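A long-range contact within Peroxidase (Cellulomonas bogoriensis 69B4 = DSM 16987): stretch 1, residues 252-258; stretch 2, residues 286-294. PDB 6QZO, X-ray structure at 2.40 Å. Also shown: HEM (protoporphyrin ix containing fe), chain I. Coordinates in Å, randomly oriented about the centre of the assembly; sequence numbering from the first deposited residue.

Stretch 1, residues 252-258: EATIGRT
Stretch 2 (286-294) VIDLEAHIR

What ties the end of one helix to the beginning of another? Two backbone hydrogen bonds do. His292 N donates to Thr254 O at 3.0 Å (N-H...O angle 157°), and Ile293 N donates to Ile255 O at 3.1 Å (154°). The carbonyls of Thr254 and Ile255 lie at the end of the helix that enters stretch 1, while Ala291 is the N-cap residue of the helix that runs through 292-294 and onward, so carbonyls of an ending helix meet amides of a starting one. Ile255 O also lies 3.4 Å from His292 N, but the angle is too poor for a bond. Beside the first bond, Ala291 CA makes a CA-H...O contact with Thr254 O at 3.5 Å. The register follows: the CA atoms of Ile255 and His292 are 4.6 Å apart, those of Gly256 and Ile287 5.2 Å, and those of Ala253 and Asp288 6.5 Å.

How is stretch 2 shaped to offer these amides? Ile287 (phi/psi -89/123) and Asp288 (-58/151) are extended, and a type I turn from Asp288 to Ala291 follows, closed by Ala291 N to Asp288 O at 3.2 Å. Asp288, chi1 t, accepts Glu290 N on OD1 at 3.0 Å. Arg294 (chi1 t, chi2 t, chi3 m) reaches back across the turn, giving NH2 to Ile287 O and NE to Asp288 O, both at 2.9 Å.

Why does a glycine fit where stretch 1 leaves its helix? Gly256 has phi/psi 97/11, a positive phi that favours glycine, and its N still bonds Glu252 O at 2.7 Å. An ideal CB here would point toward stretch 2, tightly placed at 3.0 Å from Ile293 CG1 and 3.1 Å from Ile287 CG2. Arg257 then turns extended at -138/155.

What packs around this backbone junction? Ile293 (chi1 p, chi2 t) points its CB toward stretch 1; its CG2 lies 4.0 Å from Ile255 CG2, and its CD1 3.7 Å from Arg257 CG. Ile255 (m, m) directs its CB away, yet its end returns, bringing CD1 to 3.9 Å from His292 CB. Ala291 CB sits 3.6 Å from Ala253 O. His292, chi1 t and chi2 61°, extends to the heme, where NE2 binds FE at 2.1 Å. Around the same heme, Ile255 CG2 lies 3.9 Å from CMA, while Ile293 CG2 and Arg257 CD each approach CAA to 3.8 Å.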

# COMPACT_ATOMS: atom_id res chain seq x y z
N GLU A 252 -27.50 -0.44 -6.18
CA GLU A 252 -28.13 0.49 -5.21
C GLU A 252 -29.18 -0.28 -4.41
O GLU A 252 -29.22 -0.11 -3.18
CB GLU A 252 -28.67 1.71 -5.95
CG GLU A 252 -27.56 2.59 -6.49
CD GLU A 252 -27.99 3.83 -7.23
OE1 GLU A 252 -29.13 3.83 -7.75
OE2 GLU A 252 -27.21 4.80 -7.28
N ALA A 253 -29.96 -1.13 -5.07
CA ALA A 253 -31.00 -1.96 -4.41
C ALA A 253 -30.33 -2.89 -3.38
O ALA A 253 -30.93 -3.10 -2.31
CB ALA A 253 -31.80 -2.73 -5.43
N THR A 254 -29.12 -3.40 -3.71
CA THR A 254 -28.35 -4.37 -2.90
C THR A 254 -28.05 -3.77 -1.52
O THR A 254 -28.18 -4.48 -0.52
CB THR A 254 -27.06 -4.81 -3.61
OG1 THR A 254 -27.40 -5.61 -4.74
CG2 THR A 254 -26.14 -5.64 -2.73
N ILE A 255 -27.70 -2.48 -1.48
CA ILE A 255 -27.29 -1.74 -0.25
C ILE A 255 -28.51 -1.05 0.37
O ILE A 255 -28.60 -1.07 1.60
CB ILE A 255 -26.17 -0.74 -0.59
CG1 ILE A 255 -24.91 -1.46 -1.06
CG2 ILE A 255 -25.89 0.19 0.59
CD1 ILE A 255 -24.31 -2.41 -0.06
N GLY A 256 -29.36 -0.44 -0.46
CA GLY A 256 -30.48 0.43 -0.06
C GLY A 256 -30.10 1.91 -0.10
O GLY A 256 -30.90 2.71 0.40
N ARG A 257 -28.95 2.26 -0.69
CA ARG A 257 -28.48 3.66 -0.85
C ARG A 257 -27.88 3.87 -2.25
O ARG A 257 -27.37 2.90 -2.85
CB ARG A 257 -27.46 4.03 0.24
CG ARG A 257 -27.92 3.72 1.65
CD ARG A 257 -26.90 4.08 2.71
NE ARG A 257 -27.16 5.47 3.04
CZ ARG A 257 -27.56 5.95 4.21
NH1 ARG A 257 -27.70 5.17 5.27
NH2 ARG A 257 -27.79 7.25 4.29
N THR A 258 -27.89 5.11 -2.75
CA THR A 258 -27.42 5.47 -4.12
C THR A 258 -25.90 5.55 -4.11
O THR A 258 -25.32 5.80 -3.03
CB THR A 258 -28.04 6.77 -4.64
OG1 THR A 258 -27.53 7.82 -3.83
CG2 THR A 258 -29.55 6.75 -4.60
N VAL A 286 -39.51 0.12 -1.03
CA VAL A 286 -38.55 0.91 -1.86
C VAL A 286 -37.14 0.42 -1.54
O VAL A 286 -36.37 0.20 -2.47
CB VAL A 286 -38.68 2.43 -1.63
CG1 VAL A 286 -37.61 3.20 -2.37
CG2 VAL A 286 -40.04 2.95 -2.03
N ILE A 287 -36.82 0.28 -0.25
CA ILE A 287 -35.59 -0.41 0.22
C ILE A 287 -35.94 -1.88 0.38
O ILE A 287 -36.93 -2.18 1.11
CB ILE A 287 -35.06 0.22 1.53
CG1 ILE A 287 -34.65 1.69 1.30
CG2 ILE A 287 -33.91 -0.60 2.09
CD1 ILE A 287 -34.64 2.52 2.53
N ASP A 288 -35.20 -2.76 -0.30
CA ASP A 288 -35.51 -4.21 -0.38
C ASP A 288 -35.55 -4.79 1.04
O ASP A 288 -34.82 -4.28 1.92
CB ASP A 288 -34.48 -4.92 -1.27
CG ASP A 288 -34.95 -6.27 -1.79
OD1 ASP A 288 -34.83 -7.25 -1.03
OD2 ASP A 288 -35.46 -6.32 -2.93
N LEU A 289 -36.35 -5.84 1.24
CA LEU A 289 -36.47 -6.57 2.53
C LEU A 289 -35.11 -7.16 2.92
O LEU A 289 -34.89 -7.36 4.12
CB LEU A 289 -37.53 -7.67 2.43
CG LEU A 289 -38.99 -7.23 2.53
CD1 LEU A 289 -39.93 -8.44 2.48
CD2 LEU A 289 -39.27 -6.43 3.79
N GLU A 290 -34.23 -7.40 1.94
CA GLU A 290 -32.91 -8.07 2.13
C GLU A 290 -31.77 -7.11 1.78
O GLU A 290 -30.63 -7.57 1.65
CB GLU A 290 -32.89 -9.34 1.29
CG GLU A 290 -33.79 -10.42 1.87
CD GLU A 290 -33.82 -11.73 1.12
OE1 GLU A 290 -33.35 -11.76 -0.05
OE2 GLU A 290 -34.27 -12.72 1.72
N ALA A 291 -32.06 -5.82 1.66
CA ALA A 291 -31.07 -4.74 1.43
C ALA A 291 -30.14 -4.66 2.64
O ALA A 291 -30.64 -4.82 3.77
CB ALA A 291 -31.77 -3.42 1.20
N HIS A 292 -28.85 -4.41 2.40
CA HIS A 292 -27.78 -4.45 3.43
C HIS A 292 -28.19 -3.60 4.64
O HIS A 292 -28.03 -4.07 5.77
CB HIS A 292 -26.43 -4.02 2.82
CG HIS A 292 -25.27 -4.13 3.76
ND1 HIS A 292 -24.88 -5.34 4.31
CD2 HIS A 292 -24.42 -3.20 4.24
CE1 HIS A 292 -23.83 -5.14 5.09
NE2 HIS A 292 -23.51 -3.82 5.07
N ILE A 293 -28.65 -2.38 4.41
CA ILE A 293 -28.81 -1.39 5.52
C ILE A 293 -30.11 -1.69 6.28
O ILE A 293 -30.25 -1.21 7.42
CB ILE A 293 -28.76 0.07 5.01
CG1 ILE A 293 -30.00 0.44 4.19
CG2 ILE A 293 -27.47 0.31 4.27
CD1 ILE A 293 -30.16 1.92 4.00
N ARG A 294 -31.03 -2.44 5.68
CA ARG A 294 -32.24 -2.90 6.40
C ARG A 294 -31.82 -4.03 7.34
O ARG A 294 -32.19 -3.98 8.51
CB ARG A 294 -33.33 -3.35 5.42
CG ARG A 294 -34.60 -3.83 6.09
CD ARG A 294 -35.57 -4.41 5.09
NE ARG A 294 -36.21 -3.38 4.29
CZ ARG A 294 -37.24 -2.63 4.68
NH1 ARG A 294 -37.76 -2.78 5.90
NH2 ARG A 294 -37.74 -1.71 3.86
CHA HEM I . -23.73 -0.04 6.25
CHB HEM I . -20.89 -1.80 2.78
CHC HEM I . -20.02 -5.70 5.49
CHD HEM I . -22.52 -3.76 9.12
C1A HEM I . -23.05 -0.21 5.07
C2A HEM I . -23.18 0.65 3.94
C3A HEM I . -22.39 0.14 2.97
C4A HEM I . -21.76 -1.00 3.49
CMA HEM I . -22.19 0.69 1.56
CAA HEM I . -24.08 1.87 3.82
CBA HEM I . -23.41 3.17 4.27
CGA HEM I . -23.28 3.17 5.76
O1A HEM I . -22.20 2.74 6.24
O2A HEM I . -24.24 3.58 6.48
C1B HEM I . -20.42 -3.02 3.25
C2B HEM I . -19.58 -3.85 2.46
C3B HEM I . -19.33 -4.97 3.21
C4B HEM I . -20.06 -4.77 4.47
CMB HEM I . -19.05 -3.53 1.06
CAB HEM I . -18.46 -6.13 2.95
CBB HEM I . -17.56 -6.18 1.97
C1C HEM I . -20.61 -5.52 6.72
C2C HEM I . -20.54 -6.45 7.76
C3C HEM I . -21.25 -5.94 8.82
C4C HEM I . -21.76 -4.65 8.40
CMC HEM I . -19.86 -7.79 7.78
CAC HEM I . -21.30 -6.78 10.04
CBC HEM I . -21.91 -6.48 11.16
C1D HEM I . -23.06 -2.56 8.60
C2D HEM I . -23.91 -1.66 9.40
C3D HEM I . -24.26 -0.64 8.60
C4D HEM I . -23.61 -0.93 7.31
CMD HEM I . -24.37 -1.80 10.84
CAD HEM I . -25.14 0.55 8.98
CBD HEM I . -26.63 0.24 8.70
CGD HEM I . -27.62 1.34 9.08
O1D HEM I . -27.98 1.48 10.27
O2D HEM I . -28.13 2.10 8.21
NA HEM I . -22.18 -1.21 4.78
NB HEM I . -20.69 -3.60 4.42
NC HEM I . -21.34 -4.44 7.10
ND HEM I . -22.92 -2.07 7.36
FE HEM I . -21.91 -2.80 5.94